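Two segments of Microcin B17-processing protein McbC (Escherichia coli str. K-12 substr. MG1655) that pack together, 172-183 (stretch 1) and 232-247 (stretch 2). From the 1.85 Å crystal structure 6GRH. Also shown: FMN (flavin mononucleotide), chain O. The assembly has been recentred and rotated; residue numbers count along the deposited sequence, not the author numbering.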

# COMPACT_ATOMS: atom_id res chain seq x y z
N ARG D 172 32.72 -5.54 0.89
CA ARG D 172 32.20 -4.19 0.71
C ARG D 172 30.67 -4.20 0.72
O ARG D 172 30.05 -3.44 1.47
CB ARG D 172 32.75 -3.57 -0.59
CG ARG D 172 32.27 -2.17 -0.86
CD ARG D 172 32.89 -1.58 -2.12
NE ARG D 172 31.97 -0.60 -2.71
CZ ARG D 172 31.88 0.69 -2.35
NH1 ARG D 172 32.68 1.22 -1.41
NH2 ARG D 172 30.97 1.45 -2.97
N SER D 173 30.07 -5.08 -0.07
CA SER D 173 28.59 -5.15 -0.15
C SER D 173 27.91 -5.53 1.17
O SER D 173 26.88 -4.95 1.56
CB SER D 173 28.15 -6.07 -1.30
OG SER D 173 28.21 -7.45 -0.95
N LEU D 174 28.49 -6.48 1.90
CA LEU D 174 27.84 -6.97 3.14
C LEU D 174 28.00 -6.06 4.36
O LEU D 174 27.18 -6.07 5.24
CB LEU D 174 28.40 -8.35 3.49
CG LEU D 174 28.07 -9.49 2.54
CD1 LEU D 174 28.81 -10.74 2.97
CD2 LEU D 174 26.59 -9.77 2.58
N SER D 175 29.07 -5.28 4.41
CA SER D 175 29.45 -4.56 5.62
C SER D 175 28.87 -3.15 5.67
O SER D 175 28.98 -2.47 6.70
CB SER D 175 30.97 -4.49 5.74
OG SER D 175 31.54 -3.82 4.63
N GLY D 176 28.30 -2.71 4.55
CA GLY D 176 27.67 -1.40 4.44
C GLY D 176 28.53 -0.25 4.89
O GLY D 176 29.74 -0.23 4.67
N GLY D 177 27.91 0.72 5.55
CA GLY D 177 28.63 1.88 6.02
C GLY D 177 29.58 1.68 7.18
O GLY D 177 30.48 2.47 7.35
N ASP D 178 29.38 0.64 7.98
CA ASP D 178 30.06 0.47 9.28
C ASP D 178 31.22 -0.54 9.25
O ASP D 178 31.50 -1.23 10.24
CB ASP D 178 29.00 0.06 10.33
CG ASP D 178 29.36 0.48 11.77
OD1 ASP D 178 30.15 1.44 11.97
OD2 ASP D 178 28.80 -0.16 12.69
N SER D 179 31.92 -0.60 8.12
CA SER D 179 32.94 -1.63 7.91
C SER D 179 34.19 -1.45 8.79
O SER D 179 34.79 -2.43 9.22
CB SER D 179 33.34 -1.70 6.44
OG SER D 179 33.80 -0.45 6.00
N GLU D 180 34.56 -0.21 9.09
CA GLU D 180 35.70 0.00 9.99
C GLU D 180 35.46 -0.61 11.37
O GLU D 180 36.34 -1.26 11.92
CB GLU D 180 36.06 1.48 10.13
CG GLU D 180 37.48 1.68 10.65
CD GLU D 180 37.80 3.12 11.02
OE1 GLU D 180 37.09 4.04 10.55
OE2 GLU D 180 38.76 3.33 11.80
N ARG D 181 34.27 -0.39 11.92
CA ARG D 181 33.92 -0.93 13.23
C ARG D 181 33.79 -2.47 13.17
O ARG D 181 34.20 -3.17 14.09
CB ARG D 181 32.64 -0.26 13.75
CG ARG D 181 31.96 -0.96 14.91
CD ARG D 181 30.93 -0.08 15.61
NE ARG D 181 30.17 -0.95 16.50
CZ ARG D 181 29.18 -1.76 16.14
NH1 ARG D 181 28.76 -1.80 14.88
NH2 ARG D 181 28.62 -2.54 17.04
N LEU D 182 33.24 -2.98 12.07
CA LEU D 182 33.08 -4.43 11.90
C LEU D 182 34.40 -5.17 11.93
O LEU D 182 34.47 -6.24 12.52
CB LEU D 182 32.34 -4.77 10.61
CG LEU D 182 32.08 -6.26 10.35
CD1 LEU D 182 31.09 -6.81 11.38
CD2 LEU D 182 31.56 -6.47 8.94
N GLY D 183 35.41 -4.62 11.27
CA GLY D 183 36.73 -5.24 11.17
C GLY D 183 36.74 -6.23 10.02
O GLY D 183 36.16 -5.96 8.96
N ASN D 232 30.27 -14.27 16.45
CA ASN D 232 29.34 -13.94 15.38
C ASN D 232 28.58 -12.67 15.68
O ASN D 232 28.43 -12.28 16.85
CB ASN D 232 28.34 -15.09 15.17
CG ASN D 232 27.16 -15.01 16.11
OD1 ASN D 232 26.16 -14.41 15.78
ND2 ASN D 232 27.33 -15.50 17.33
N ARG D 233 28.06 -12.05 14.62
CA ARG D 233 27.17 -10.90 14.76
C ARG D 233 26.14 -10.89 13.64
O ARG D 233 26.49 -10.87 12.48
CB ARG D 233 27.96 -9.58 14.76
CG ARG D 233 27.08 -8.35 15.00
CD ARG D 233 27.86 -7.06 15.20
NE ARG D 233 28.47 -7.01 16.54
CZ ARG D 233 27.99 -6.35 17.60
NH1 ARG D 233 26.88 -5.62 17.54
NH2 ARG D 233 28.63 -6.46 18.76
N VAL D 234 24.87 -10.87 14.02
CA VAL D 234 23.77 -10.66 13.08
C VAL D 234 23.81 -9.20 12.69
O VAL D 234 24.10 -8.35 13.51
CB VAL D 234 22.39 -11.08 13.69
CG1 VAL D 234 21.26 -10.95 12.67
CG2 VAL D 234 22.44 -12.50 14.19
N TRP D 235 23.51 -8.90 11.43
CA TRP D 235 23.84 -7.61 10.87
C TRP D 235 22.80 -7.18 9.83
O TRP D 235 22.57 -7.87 8.85
CB TRP D 235 25.20 -7.75 10.22
CG TRP D 235 25.82 -6.54 9.69
CD1 TRP D 235 25.79 -6.09 8.39
CD2 TRP D 235 26.68 -5.67 10.40
NE1 TRP D 235 26.57 -4.97 8.27
CE2 TRP D 235 27.14 -4.70 9.49
CE3 TRP D 235 27.13 -5.62 11.73
CZ2 TRP D 235 27.98 -3.67 9.87
CZ3 TRP D 235 27.97 -4.62 12.10
CH2 TRP D 235 28.40 -3.64 11.17
N ALA D 236 22.23 -6.02 10.05
CA ALA D 236 21.25 -5.41 9.15
C ALA D 236 21.77 -4.20 8.38
O ALA D 236 21.07 -3.67 7.54
CB ALA D 236 20.02 -5.02 9.97
N GLY D 237 23.02 -3.80 8.62
CA GLY D 237 23.57 -2.58 8.03
C GLY D 237 24.24 -2.85 6.69
O GLY D 237 25.45 -2.71 6.56
N TYR D 238 23.45 -3.29 5.71
CA TYR D 238 23.96 -3.53 4.36
C TYR D 238 22.96 -3.00 3.35
O TYR D 238 21.78 -2.76 3.67
CB TYR D 238 24.24 -5.04 4.14
CG TYR D 238 23.02 -5.89 4.24
CD1 TYR D 238 22.21 -6.12 3.13
CD2 TYR D 238 22.61 -6.42 5.46
CE1 TYR D 238 21.05 -6.87 3.23
CE2 TYR D 238 21.49 -7.17 5.57
CZ TYR D 238 20.70 -7.40 4.45
OH TYR D 238 19.55 -8.15 4.56
N THR D 239 23.44 -2.86 2.12
CA THR D 239 22.64 -2.41 1.01
C THR D 239 22.08 -3.65 0.31
O THR D 239 22.82 -4.38 -0.34
CB THR D 239 23.49 -1.59 0.03
OG1 THR D 239 24.05 -0.47 0.74
CG2 THR D 239 22.64 -1.10 -1.15
N ASP D 240 20.79 -3.88 0.48
CA ASP D 240 20.17 -5.14 0.06
C ASP D 240 20.37 -5.44 -1.43
O ASP D 240 20.72 -6.56 -1.80
CB ASP D 240 18.67 -5.19 0.39
CG ASP D 240 18.36 -4.84 1.86
OD1 ASP D 240 18.69 -3.71 2.31
OD2 ASP D 240 17.79 -5.71 2.56
N SER D 241 20.17 -4.45 -2.29
CA SER D 241 20.21 -4.68 -3.72
C SER D 241 21.65 -4.95 -4.18
O SER D 241 21.88 -5.72 -5.12
CB SER D 241 19.62 -3.49 -4.46
OG SER D 241 20.37 -2.34 -4.19
N TYR D 242 22.59 -4.33 -3.49
CA TYR D 242 24.01 -4.47 -3.81
C TYR D 242 24.54 -5.86 -3.38
O TYR D 242 25.26 -6.51 -4.14
CB TYR D 242 24.76 -3.35 -3.11
CG TYR D 242 26.24 -3.23 -3.33
CD1 TYR D 242 26.86 -3.65 -4.50
CD2 TYR D 242 27.02 -2.59 -2.37
CE1 TYR D 242 28.23 -3.47 -4.69
CE2 TYR D 242 28.38 -2.44 -2.52
CZ TYR D 242 28.98 -2.88 -3.68
OH TYR D 242 30.33 -2.67 -3.82
N VAL D 243 24.14 -6.30 -2.20
CA VAL D 243 24.41 -7.68 -1.76
C VAL D 243 23.82 -8.69 -2.76
O VAL D 243 24.53 -9.58 -3.26
CB VAL D 243 23.87 -7.92 -0.34
CG1 VAL D 243 23.93 -9.40 0.04
CG2 VAL D 243 24.67 -7.08 0.65
N ALA D 244 22.55 -8.50 -3.12
CA ALA D 244 21.90 -9.39 -4.10
C ALA D 244 22.66 -9.46 -5.43
O ALA D 244 22.94 -10.54 -5.94
CB ALA D 244 20.44 -9.01 -4.32
N LYS D 245 23.02 -8.29 -5.98
CA LYS D 245 23.71 -8.18 -7.26
C LYS D 245 25.08 -8.89 -7.20
O LYS D 245 25.44 -9.66 -8.12
CB LYS D 245 23.90 -6.71 -7.61
CG LYS D 245 24.70 -6.37 -8.87
CD LYS D 245 23.83 -6.50 -10.12
CE LYS D 245 24.64 -6.19 -11.38
NZ LYS D 245 23.86 -5.32 -12.33
N THR D 246 25.79 -8.66 -6.10
CA THR D 246 27.15 -9.19 -5.89
C THR D 246 27.15 -10.72 -5.81
O THR D 246 28.02 -11.38 -6.35
CB THR D 246 27.81 -8.54 -4.65
OG1 THR D 246 27.86 -7.13 -4.85
CG2 THR D 246 29.24 -9.02 -4.44
N MET D 247 26.11 -11.26 -5.19
CA MET D 247 25.85 -12.70 -5.13
C MET D 247 25.17 -13.30 -6.39
O MET D 247 24.91 -14.51 -6.43
CB MET D 247 25.01 -13.00 -3.89
CG MET D 247 25.75 -12.71 -2.59
SD MET D 247 24.67 -12.86 -1.14
CE MET D 247 24.43 -14.61 -1.11
N1 FMN O . 24.84 -5.01 15.35
C2 FMN O . 25.50 -4.06 14.64
O2 FMN O . 26.56 -3.62 15.13
N3 FMN O . 25.06 -3.60 13.45
C4 FMN O . 23.92 -4.06 12.87
O4 FMN O . 23.53 -3.63 11.77
C4A FMN O . 23.13 -5.08 13.59
N5 FMN O . 21.97 -5.58 13.10
C5A FMN O . 21.28 -6.54 13.78
C6 FMN O . 20.10 -7.04 13.23
C7 FMN O . 19.35 -8.01 13.89
C7M FMN O . 18.08 -8.53 13.28
C8 FMN O . 19.83 -8.54 15.20
C8M FMN O . 19.03 -9.59 15.92
C9 FMN O . 21.01 -8.05 15.76
C9A FMN O . 21.77 -7.06 15.10
N10 FMN O . 22.98 -6.53 15.64
C10 FMN O . 23.67 -5.54 14.90
C1' FMN O . 23.53 -6.99 16.92
C2' FMN O . 22.86 -6.27 18.06
O2' FMN O . 23.28 -4.89 18.06
C3' FMN O . 23.16 -6.98 19.38
O3' FMN O . 22.54 -8.28 19.38
C4' FMN O . 22.69 -6.21 20.60
O4' FMN O . 23.39 -4.96 20.67
C5' FMN O . 22.93 -6.94 21.92
O5' FMN O . 24.32 -7.23 22.05
P FMN O . 24.83 -8.74 22.23
O1P FMN O . 24.40 -9.50 21.00
O2P FMN O . 26.34 -8.57 22.31
O3P FMN O . 24.17 -9.14 23.51
O HOH W 1 26.25 -2.48 1.24
O HOH W 2 26.65 -0.87 8.24

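Segments far apart in sequence are often held together less by many direct hydrogen bonds than by side chains whose rotamers bring the right surface to the right place. The two stretches of McbC illustrate this: they bury 669 Å² between them, yet one clear direct hydrogen bond crosses the contact, from Arg172 NE to Tyr242 OH at 2.9 Å. Ser173, Leu174, Leu182, Trp235 and Val243 are buried, while the partners of the crossing hydrogen bond, Arg172 and Tyr242, remain partly exposed.

The CA-to-CB bond of Arg172 points sideways, but with chi1, chi2 and chi3 all t the chain reaches out until its guanidinium edge meets the tyrosine hydroxyl. Tyr242, with chi1 t, points toward the first helix and lays its ring face against Ser173, whose CB lies 3.8 Å from the ring centroid. The helices are close here: the CA atoms of Ser173 and Val243 are 5.1 Å apart, and the serine side chain fits within that spacing. Leu174 starts out pointing away, but its m,t conformation brings CD2 to within 3.7 Å of Val243 CG1.

Where the first helix ends, the backbone itself must fit. Gly176 has positive phi, which favours glycine, and its CA approaches Gly237 O at 3.3 Å in a CA-H...O contact. A CB on Gly176 would lie 2.1 Å from Gly237 O, so the close approach requires a residue without a side chain. Water completes the join: water 1 lies 2.6 Å from Ser173 O and accepts from Thr239 N at 3.0 Å, while water 2 accepts from Asp178 N (3.1 Å) and donates to Gly237 O (2.8 Å).

Trp235 is the broad apolar element of the second stretch. Its CA-to-CB bond points toward stretch 1, and chi1 t with chi2 of -96° sets the indole against Leu182, which, in the t,p rotamer, places CD1 over one face, 3.9 Å from Trp235 CZ3. FMN O4 lies over the opposite face.

The flavin lies where two like charges meet. Arg181 NH2 and Arg233 NH1 are only 3.6 Å apart, and both arginines converge on FMN O2. Arg181 extends through three t torsions to donate from NH1 (2.9 Å) and NH2 (3.0 Å) to FMN O2, and Arg181 NH1 also forms a salt bridge with Asp178 OD2 at 2.7 Å. Arg233 instead turns at chi3 (m), and its NH1 donates to FMN N1 at 3.1 Å and weakly to O2.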